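Local coordinates for protein aspartate--tRNA(Asp/Asn) ligase (Sulfolobus tokodaii, PDB 1WYD) that charges both tRNA(Asp) and tRNA(Asn) with aspartate, first activating the amino acid with ATP to Asp-AMP and then passing it to the acceptor end of the tRNA, at residues Leu102-Ser107 with Asp115-Glu120; Thr64-Ile69 with Arg121-Arg126; Arg126-Gln131 with Leu261-Tyr266. All coordinates share one frame; numbering follows the deposited sequence.

Interaction 1: residues Leu102-Ser107 with Asp115-Glu120; sequences LPLDVS and DTRLRE
The guanidinium of Arg117, whose aliphatic stem carries the tip of Leu104, is gripped at NH2 by a salt bridge to Glu416, while NE makes a long, weak ion pair with Asp124. With these charges holding its far end, the bent Arg117 chain offers its methylene part to the loop, and CG lies 3.8 Å from Leu104 CD1. The same methyl stands 3.7 Å from the backbone oxygen Glu120 O, so Leu104 fills the notch between the side chain of helix 114-118 and the link that follows it. Its first torsion makes this possible: CG is trans to the backbone N (chi1 -166°), which carries the isobutyl group in toward Arg117. Further back along the two side chains, Leu104 CB and Glu120 CB are 4.1 Å apart.

Pro103 adds a second packing point. Its CG packs 3.5 Å from Glu120 CD and is almost as near to both carboxylate oxygens, meeting the group as a whole and not one oxygen; the two side chains run roughly perpendicular. Glu120 reaches this position through a bend at chi2 (-66°). With only an alanine at Glu120, the Pro103 ring would probably lose the cover of CG and the carboxylate, and the packing against Tyr389 of the second subunit, which touches both residues, would thin.

Van der Waals contact therefore joins the two segments. Glu120 is the N-cap of helix 121-125, onto whose Leu123 and Asp124 Leu104 also packs; downstream in the same loop, Ser107 touches His26 and Leu27 of strand 18-31.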
loop_
_atom_site.group_PDB
_atom_site.type_symbol
_atom_site.label_atom_id
_atom_site.label_comp_id
_atom_site.label_asym_id
_atom_site.label_seq_id
_atom_site.Cartn_x
_atom_site.Cartn_y
_atom_site.Cartn_z
ATOM N N LEU B 102 33.472 8.018 -9.401
ATOM C CA LEU B 102 32.012 8.056 -9.351
ATOM C C LEU B 102 31.496 9.144 -10.269
ATOM O O LEU B 102 32.121 10.206 -10.398
ATOM C CB LEU B 102 31.536 8.373 -7.942
ATOM C CG LEU B 102 31.643 7.328 -6.837
ATOM C CD1 LEU B 102 30.860 7.866 -5.638
ATOM C CD2 LEU B 102 31.116 5.957 -7.241
ATOM N N PRO B 103 30.358 8.885 -10.899
ATOM C CA PRO B 103 29.679 9.907 -11.697
ATOM C C PRO B 103 28.853 10.854 -10.815
ATOM O O PRO B 103 28.456 11.937 -11.260
ATOM C CB PRO B 103 28.765 9.082 -12.614
ATOM C CG PRO B 103 28.466 7.806 -11.803
ATOM C CD PRO B 103 29.653 7.588 -10.921
ATOM N N LEU B 104 28.569 10.439 -9.590
ATOM C CA LEU B 104 27.858 11.302 -8.661
ATOM C C LEU B 104 28.472 11.137 -7.285
ATOM O O LEU B 104 28.732 10.019 -6.852
ATOM C CB LEU B 104 26.360 10.959 -8.650
ATOM C CG LEU B 104 25.409 11.955 -8.002
ATOM C CD1 LEU B 104 24.054 11.836 -8.674
ATOM C CD2 LEU B 104 25.284 11.762 -6.457
ATOM N N ASP B 105 28.677 12.254 -6.595
ATOM C CA ASP B 105 29.297 12.247 -5.275
ATOM C C ASP B 105 28.294 12.073 -4.154
ATOM O O ASP B 105 27.513 12.983 -3.854
ATOM C CB ASP B 105 30.128 13.517 -5.061
ATOM C CG ASP B 105 31.432 13.490 -5.844
ATOM O OD1 ASP B 105 32.081 12.401 -5.935
ATOM O OD2 ASP B 105 31.891 14.507 -6.417
ATOM N N VAL B 106 28.336 10.908 -3.516
ATOM C CA VAL B 106 27.380 10.592 -2.453
ATOM C C VAL B 106 27.549 11.505 -1.221
ATOM O O VAL B 106 26.616 11.713 -0.444
ATOM C CB VAL B 106 27.398 9.068 -2.120
ATOM C CG1 VAL B 106 26.473 8.715 -0.983
ATOM C CG2 VAL B 106 27.037 8.248 -3.374
ATOM N N SER B 107 28.737 12.062 -1.056
ATOM C CA SER B 107 28.978 13.017 0.036
ATOM C C SER B 107 29.360 14.435 -0.402
ATOM O O SER B 107 29.671 15.261 0.456
ATOM C CB SER B 107 30.044 12.487 1.001
ATOM O OG SER B 107 31.213 12.079 0.326
ATOM N N ASP B 115 17.899 15.862 -13.782
ATOM C CA ASP B 115 18.026 14.845 -14.831
ATOM C C ASP B 115 19.354 14.134 -14.875
ATOM O O ASP B 115 19.386 12.938 -15.137
ATOM C CB ASP B 115 17.587 15.378 -16.183
ATOM C CG ASP B 115 16.097 15.577 -16.240
ATOM O OD1 ASP B 115 15.344 14.610 -15.922
ATOM O OD2 ASP B 115 15.593 16.685 -16.531
ATOM N N THR B 116 20.434 14.849 -14.571
ATOM C CA THR B 116 21.751 14.237 -14.360
ATOM C C THR B 116 21.811 13.306 -13.147
ATOM O O THR B 116 22.532 12.315 -13.159
ATOM C CB THR B 116 22.841 15.320 -14.191
ATOM O OG1 THR B 116 22.795 16.225 -15.305
ATOM C CG2 THR B 116 24.252 14.686 -14.237
ATOM N N ARG B 117 21.090 13.659 -12.090
ATOM C CA ARG B 117 20.999 12.815 -10.917
ATOM C C ARG B 117 20.175 11.548 -11.136
ATOM O O ARG B 117 20.520 10.485 -10.613
ATOM C CB ARG B 117 20.415 13.614 -9.752
ATOM C CG ARG B 117 21.415 14.563 -9.136
ATOM C CD ARG B 117 20.824 15.897 -8.833
ATOM N NE ARG B 117 19.766 15.740 -7.850
ATOM C CZ ARG B 117 18.751 16.569 -7.700
ATOM N NH1 ARG B 117 18.634 17.641 -8.479
ATOM N NH2 ARG B 117 17.842 16.317 -6.757
ATOM N N LEU B 118 19.078 11.676 -11.885
ATOM C CA LEU B 118 18.256 10.539 -12.283
ATOM C C LEU B 118 18.999 9.504 -13.144
ATOM O O LEU B 118 18.622 8.329 -13.160
ATOM C CB LEU B 118 16.983 11.007 -12.993
ATOM C CG LEU B 118 15.959 11.833 -12.211
ATOM C CD1 LEU B 118 14.813 12.367 -13.085
ATOM C CD2 LEU B 118 15.395 10.992 -11.095
ATOM N N ARG B 119 20.051 9.903 -13.848
ATOM C CA ARG B 119 20.893 8.892 -14.513
ATOM C C ARG B 119 21.684 8.087 -13.481
ATOM O O ARG B 119 22.176 6.984 -13.773
ATOM C CB ARG B 119 21.878 9.506 -15.519
ATOM C CG ARG B 119 21.301 9.766 -16.896
ATOM C CD ARG B 119 22.377 10.100 -17.987
ATOM N NE ARG B 119 23.170 11.301 -17.689
ATOM C CZ ARG B 119 22.760 12.560 -17.913
ATOM N NH1 ARG B 119 21.555 12.786 -18.445
ATOM N NH2 ARG B 119 23.548 13.600 -17.608
ATOM N N GLU B 120 21.840 8.656 -12.283
ATOM C CA GLU B 120 22.620 8.005 -11.230
ATOM C C GLU B 120 21.844 8.127 -9.933
ATOM O O GLU B 120 22.331 8.600 -8.896
ATOM C CB GLU B 120 24.036 8.609 -11.155
ATOM C CG GLU B 120 24.837 8.455 -12.443
ATOM C CD GLU B 120 25.167 7.002 -12.770
ATOM O OE1 GLU B 120 25.122 6.128 -11.870
ATOM O OE2 GLU B 120 25.495 6.725 -13.949
#

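Interaction 2: residues Thr64-Ile69 with Arg121-Arg126; sequences TQESVI and RVLDLR
Glu66 CG lies at the edge of the Arg126 guanidinium, in its plane, while one face is covered by Val122 CG1 from the preceding helical turn, 3.5 Å above and displaced toward the rim. The carboxylate is not coplanar with it: the planes of the two groups differ by 36°, and Glu66 OE2 sits obliquely, tilted out of the guanidinium plane. Arg126 NH1 still donates to Glu66 OE2 at 3.0 Å, an angled bond of 137° that meets the anti lone pair of the oxygen, giving a single-point salt bridge instead of a two-pronged one. The two side chains run antiparallel alongside each other, Arg126 straight from CG to NE. The first torsion of Glu66 (CG anti to the carbonyl carbon, chi1 -69°) sets its CG 3.6 Å from Leu123 CD2, the apolar flank of the ion pair, and the bend at chi2 brings the carboxylate to NH1.

Glu66 is the third residue of a type II turn, Thr64 to Ser67, that leads into strand 68-77 of the OB-fold; Ser67 N closes the turn on Thr64 O at 3.3 Å. The turn thus points its acid at Arg126 and Leu123 of segment 121-126, in the catalytic part of the chain.

Each charge has further partners. Glu66 OE1 is paired with Arg40 of strand 34-41, and Arg126 gives NE to the carbonyl of Gly197 and NH1 to that of Tyr389, both of the second subunit. Although buried, the acid is likely to stay ionised, because two arginines flank it, and one arginine links OB-fold, catalytic domain and dimer partner.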
loop_
_atom_site.group_PDB
_atom_site.type_symbol
_atom_site.label_atom_id
_atom_site.label_comp_id
_atom_site.label_asym_id
_atom_site.label_seq_id
_atom_site.Cartn_x
_atom_site.Cartn_y
_atom_site.Cartn_z
ATOM N N THR B 64 37.594 2.045 -2.864
ATOM C CA THR B 64 37.119 3.198 -3.606
ATOM C C THR B 64 35.784 3.523 -3.053
ATOM O O THR B 64 35.137 2.642 -2.488
ATOM C CB THR B 64 36.952 2.832 -5.082
ATOM O OG1 THR B 64 35.996 1.753 -5.197
ATOM C CG2 THR B 64 38.260 2.240 -5.595
ATOM N N GLN B 65 35.341 4.762 -3.238
ATOM C CA GLN B 65 34.063 5.188 -2.683
ATOM C C GLN B 65 32.931 4.380 -3.313
ATOM O O GLN B 65 32.962 4.056 -4.523
ATOM C CB GLN B 65 33.859 6.687 -2.878
ATOM C CG GLN B 65 34.920 7.531 -2.202
ATOM C CD GLN B 65 34.640 9.018 -2.399
ATOM O OE1 GLN B 65 33.782 9.592 -1.723
ATOM N NE2 GLN B 65 35.338 9.635 -3.327
ATOM N N GLU B 66 31.969 4.035 -2.462
ATOM C CA GLU B 66 30.768 3.228 -2.762
ATOM C C GLU B 66 30.978 1.718 -2.903
ATOM O O GLU B 66 30.011 0.984 -3.090
ATOM C CB GLU B 66 29.905 3.807 -3.905
ATOM C CG GLU B 66 29.177 5.127 -3.602
ATOM C CD GLU B 66 28.529 5.224 -2.215
ATOM O OE1 GLU B 66 29.027 6.036 -1.411
ATOM O OE2 GLU B 66 27.528 4.517 -1.918
ATOM N N SER B 67 32.210 1.241 -2.795
ATOM C CA SER B 67 32.438 -0.191 -2.591
ATOM C C SER B 67 31.812 -0.682 -1.298
ATOM O O SER B 67 31.704 0.054 -0.286
ATOM C CB SER B 67 33.916 -0.497 -2.539
ATOM O OG SER B 67 34.546 -0.007 -3.698
ATOM N N VAL B 68 31.393 -1.932 -1.326
ATOM C CA VAL B 68 30.727 -2.517 -0.187
ATOM C C VAL B 68 31.736 -3.374 0.551
ATOM O O VAL B 68 32.351 -4.273 -0.046
ATOM C CB VAL B 68 29.519 -3.355 -0.642
ATOM C CG1 VAL B 68 28.918 -4.094 0.505
ATOM C CG2 VAL B 68 28.490 -2.471 -1.384
ATOM N N ILE B 69 31.929 -3.082 1.842
ATOM C CA ILE B 69 32.894 -3.838 2.613
ATOM C C ILE B 69 32.339 -4.417 3.910
ATOM O O ILE B 69 31.317 -3.967 4.438
ATOM C CB ILE B 69 34.251 -3.029 2.882
ATOM C CG1 ILE B 69 34.077 -1.872 3.886
ATOM C CG2 ILE B 69 34.882 -2.565 1.623
ATOM C CD1 ILE B 69 35.392 -1.213 4.267
ATOM N N ARG B 121 20.600 7.685 -10.027
ATOM C CA ARG B 121 19.614 7.943 -9.008
ATOM C C ARG B 121 19.949 7.238 -7.697
ATOM O O ARG B 121 19.784 7.806 -6.619
ATOM C CB ARG B 121 18.242 7.535 -9.533
ATOM C CG ARG B 121 17.146 7.874 -8.599
ATOM C CD ARG B 121 17.196 9.312 -8.193
ATOM N NE ARG B 121 15.839 9.799 -8.002
ATOM C CZ ARG B 121 15.540 10.988 -7.517
ATOM N NH1 ARG B 121 16.507 11.854 -7.196
ATOM N NH2 ARG B 121 14.263 11.326 -7.427
ATOM N N VAL B 122 20.431 6.006 -7.805
ATOM C CA VAL B 122 20.899 5.247 -6.651
ATOM C C VAL B 122 21.984 5.997 -5.880
ATOM O O VAL B 122 21.929 6.117 -4.654
ATOM C CB VAL B 122 21.361 3.863 -7.071
ATOM C CG1 VAL B 122 22.223 3.200 -5.991
ATOM C CG2 VAL B 122 20.143 3.005 -7.364
ATOM N N LEU B 123 22.953 6.530 -6.596
ATOM C CA LEU B 123 23.978 7.280 -5.941
ATOM C C LEU B 123 23.373 8.531 -5.328
ATOM O O LEU B 123 23.706 8.903 -4.209
ATOM C CB LEU B 123 25.124 7.612 -6.920
ATOM C CG LEU B 123 25.914 6.346 -7.249
ATOM C CD1 LEU B 123 26.862 6.568 -8.444
ATOM C CD2 LEU B 123 26.682 5.836 -6.043
ATOM N N ASP B 124 22.461 9.155 -6.051
ATOM C CA ASP B 124 21.794 10.312 -5.529
ATOM C C ASP B 124 20.943 9.980 -4.300
ATOM O O ASP B 124 20.981 10.698 -3.350
ATOM C CB ASP B 124 20.942 10.951 -6.602
ATOM C CG ASP B 124 20.331 12.250 -6.145
ATOM O OD1 ASP B 124 21.091 13.197 -5.791
ATOM O OD2 ASP B 124 19.090 12.407 -6.120
ATOM N N LEU B 125 20.190 8.886 -4.338
ATOM C CA LEU B 125 19.321 8.460 -3.237
ATOM C C LEU B 125 20.117 8.118 -1.990
ATOM O O LEU B 125 19.607 8.285 -0.864
ATOM C CB LEU B 125 18.550 7.211 -3.623
ATOM C CG LEU B 125 17.090 7.313 -4.064
ATOM C CD1 LEU B 125 16.589 8.742 -4.285
ATOM C CD2 LEU B 125 16.871 6.385 -5.285
ATOM N N ARG B 126 21.356 7.643 -2.194
ATOM C CA ARG B 126 22.212 7.304 -1.055
ATOM C C ARG B 126 22.617 8.511 -0.195
ATOM O O ARG B 126 23.140 8.343 0.883
ATOM C CB ARG B 126 23.459 6.546 -1.486
ATOM C CG ARG B 126 23.206 5.125 -1.851
ATOM C CD ARG B 126 24.473 4.388 -2.284
ATOM N NE ARG B 126 24.156 3.031 -2.763
ATOM C CZ ARG B 126 24.977 2.290 -3.538
ATOM N NH1 ARG B 126 26.185 2.733 -3.934
ATOM N NH2 ARG B 126 24.591 1.095 -3.910
#

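Interaction 3: residues Arg126-Gln131 with Leu261-Tyr266; sequences RRQEMQ and LKILNY
Ile263, in the last turn of helix 258-264, packs against the first turn of helix 128-150, a surface contact between two helix ends within the class II synthetase catalytic domain. Its CB is directed at the neighbouring helix and splits the chain into two methyl-bearing arms. The shorter arm, CG2, lies trans to the backbone N (chi1 -73° for CG1) and rests on the backbone of the opposite helix: it stands 3.8 Å from Glu129 N, 3.9 Å from Glu129 CA and 3.9 Å from Gln128 C, close to Gln128 CB as well. The longer arm runs through CG1 to CD1, which comes 4.0 Å from Gln128 OE1. Gln128 bends at its second torsion, and the two side chains meet at a slant.

Leu264 takes the next place along the seam. Its CD2 approaches Glu129 O at 3.9 Å, and the side chain goes on to pack against Ala132 and Ile136, one and two turns further along helix 128-150.

Arg127 holds the N-cap position of helix 128-150, its guanidinium paired with Asp124. Helix 258-264 finishes in a Schellman motif, in which Asn265 turns to positive phi and Tyr266 N reaches back to Leu261 O at 3.2 Å. Beyond it, the hydroxyl of Tyr266 bonds to Met407 O and to the hydroxyl of Tyr348.

Apart from the apolar contact, the polar tie between the segments is indirect: one water donates to the carbonyl oxygen Ile263 O at 2.6 Å and to the carboxylate oxygen Glu129 OE2 at 3.2 Å.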
loop_
_atom_site.group_PDB
_atom_site.type_symbol
_atom_site.label_atom_id
_atom_site.label_comp_id
_atom_site.label_asym_id
_atom_site.label_seq_id
_atom_site.Cartn_x
_atom_site.Cartn_y
_atom_site.Cartn_z
ATOM N N ARG B 126 21.356 7.643 -2.194
ATOM C CA ARG B 126 22.212 7.304 -1.055
ATOM C C ARG B 126 22.617 8.511 -0.195
ATOM O O ARG B 126 23.140 8.343 0.883
ATOM C CB ARG B 126 23.459 6.546 -1.486
ATOM C CG ARG B 126 23.206 5.125 -1.851
ATOM C CD ARG B 126 24.473 4.388 -2.284
ATOM N NE ARG B 126 24.156 3.031 -2.763
ATOM C CZ ARG B 126 24.977 2.290 -3.538
ATOM N NH1 ARG B 126 26.185 2.733 -3.934
ATOM N NH2 ARG B 126 24.591 1.095 -3.910
ATOM N N ARG B 127 22.383 9.725 -0.682
ATOM C CA ARG B 127 22.868 10.869 0.037
ATOM C C ARG B 127 22.043 10.965 1.330
ATOM O O ARG B 127 20.850 10.637 1.342
ATOM C CB ARG B 127 22.708 12.139 -0.786
ATOM C CG ARG B 127 23.728 12.359 -1.883
ATOM C CD ARG B 127 23.656 13.742 -2.508
ATOM N NE ARG B 127 22.364 13.873 -3.178
ATOM C CZ ARG B 127 21.337 14.637 -2.779
ATOM N NH1 ARG B 127 21.419 15.424 -1.681
ATOM N NH2 ARG B 127 20.219 14.621 -3.497
ATOM N N GLN B 128 22.669 11.442 2.405
ATOM C CA GLN B 128 21.979 11.552 3.711
ATOM C C GLN B 128 20.589 12.142 3.557
ATOM O O GLN B 128 19.597 11.532 3.950
ATOM C CB GLN B 128 22.825 12.330 4.712
ATOM C CG GLN B 128 23.985 11.519 5.308
ATOM C CD GLN B 128 23.542 10.171 5.844
ATOM O OE1 GLN B 128 22.953 10.092 6.926
ATOM N NE2 GLN B 128 23.824 9.111 5.100
ATOM N N GLU B 129 20.522 13.296 2.918
ATOM C CA GLU B 129 19.287 14.021 2.667
ATOM C C GLU B 129 18.168 13.171 2.032
ATOM O O GLU B 129 17.019 13.253 2.447
ATOM C CB GLU B 129 19.584 15.243 1.782
ATOM C CG GLU B 129 20.455 16.341 2.395
ATOM C CD GLU B 129 21.951 15.986 2.565
ATOM O OE1 GLU B 129 22.517 15.191 1.769
ATOM O OE2 GLU B 129 22.588 16.534 3.517
ATOM N N MET B 130 18.501 12.363 1.030
ATOM C CA MET B 130 17.486 11.583 0.337
ATOM C C MET B 130 17.092 10.408 1.209
ATOM O O MET B 130 15.900 10.100 1.369
ATOM C CB MET B 130 17.991 11.099 -1.030
ATOM C CG MET B 130 18.026 12.190 -2.058
ATOM S SD MET B 130 16.400 13.024 -2.198
ATOM C CE MET B 130 16.995 14.841 -2.492
ATOM N N GLN B 131 18.098 9.754 1.762
ATOM C CA GLN B 131 17.873 8.711 2.761
ATOM C C GLN B 131 16.875 9.138 3.834
ATOM O O GLN B 131 15.964 8.377 4.155
ATOM C CB GLN B 131 19.205 8.248 3.373
ATOM C CG GLN B 131 19.923 7.362 2.430
ATOM C CD GLN B 131 20.829 6.336 3.071
ATOM O OE1 GLN B 131 21.960 6.147 2.615
ATOM N NE2 GLN B 131 20.341 5.642 4.081
ATOM N N LEU B 261 14.939 14.771 10.433
ATOM C CA LEU B 261 14.659 16.204 10.415
ATOM C C LEU B 261 15.913 17.076 10.626
ATOM O O LEU B 261 16.070 18.168 10.017
ATOM C CB LEU B 261 13.602 16.540 11.463
ATOM C CG LEU B 261 12.170 16.094 11.156
ATOM C CD1 LEU B 261 11.310 16.223 12.379
ATOM C CD2 LEU B 261 11.561 16.913 10.000
ATOM N N LYS B 262 16.796 16.582 11.495
ATOM C CA LYS B 262 18.076 17.217 11.771
ATOM C C LYS B 262 18.889 17.300 10.469
ATOM O O LYS B 262 19.258 18.387 10.048
ATOM C CB LYS B 262 18.798 16.456 12.885
ATOM C CG LYS B 262 19.807 17.253 13.674
ATOM C CD LYS B 262 21.004 16.380 14.140
ATOM C CE LYS B 262 22.202 17.261 14.576
ATOM N NZ LYS B 262 23.413 16.507 15.020
ATOM N N ILE B 263 19.121 16.167 9.816
ATOM C CA ILE B 263 19.770 16.154 8.490
ATOM C C ILE B 263 19.109 17.103 7.478
ATOM O O ILE B 263 19.786 17.686 6.631
ATOM C CB ILE B 263 19.800 14.720 7.943
ATOM C CG1 ILE B 263 20.849 13.895 8.708
ATOM C CG2 ILE B 263 20.000 14.687 6.399
ATOM C CD1 ILE B 263 20.426 12.475 8.926
ATOM N N LEU B 264 17.800 17.288 7.603
ATOM C CA LEU B 264 17.022 18.130 6.695
ATOM C C LEU B 264 16.909 19.635 7.056
ATOM O O LEU B 264 16.375 20.440 6.274
ATOM C CB LEU B 264 15.616 17.524 6.540
ATOM C CG LEU B 264 15.510 16.199 5.769
ATOM C CD1 LEU B 264 14.166 15.481 6.055
ATOM C CD2 LEU B 264 15.760 16.405 4.277
ATOM N N ASN B 265 17.382 20.000 8.250
ATOM C CA ASN B 265 17.213 21.362 8.786
ATOM C C ASN B 265 15.773 21.835 8.738
ATOM O O ASN B 265 15.468 22.919 8.249
ATOM C CB ASN B 265 18.106 22.341 8.031
ATOM C CG ASN B 265 19.522 21.903 8.024
ATOM O OD1 ASN B 265 20.250 22.135 8.990
ATOM N ND2 ASN B 265 19.932 21.235 6.957
ATOM N N TYR B 266 14.869 21.010 9.235
ATOM C CA TYR B 266 13.461 21.243 8.969
ATOM C C TYR B 266 12.618 20.856 10.176
ATOM O O TYR B 266 12.929 19.912 10.898
ATOM C CB TYR B 266 13.009 20.496 7.671
ATOM C CG TYR B 266 11.589 20.837 7.266
ATOM C CD1 TYR B 266 11.287 22.067 6.668
ATOM C CD2 TYR B 266 10.548 19.963 7.541
ATOM C CE1 TYR B 266 9.990 22.400 6.347
ATOM C CE2 TYR B 266 9.238 20.270 7.226
ATOM C CZ TYR B 266 8.952 21.476 6.626
ATOM O OH TYR B 266 7.632 21.769 6.321
HETATM O O HOH W 1 22.289 18.279 6.196
#

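In the fold
Interactions 1 and 2 lie where the OB-fold, the linking loop and the catalytic domain meet; interaction 3 lies within the catalytic domain. All three are on one side of the chain's centre. Interaction 1 is nested within the loop that interaction 2 closes, their centres about 10 Å apart, and Val106 of the first packs on Glu66, Leu123 and Arg126 of the second. Interaction 3 follows in series, about 16 Å from interaction 2 and 17 Å from interaction 1, centre to centre; it shares Arg126 with interaction 2. Helices 114-118, 121-125 and 128-150 succeed one another, so the path runs from the OB-fold through the linker into the catalytic domain, with the second subunit touching all three contacts.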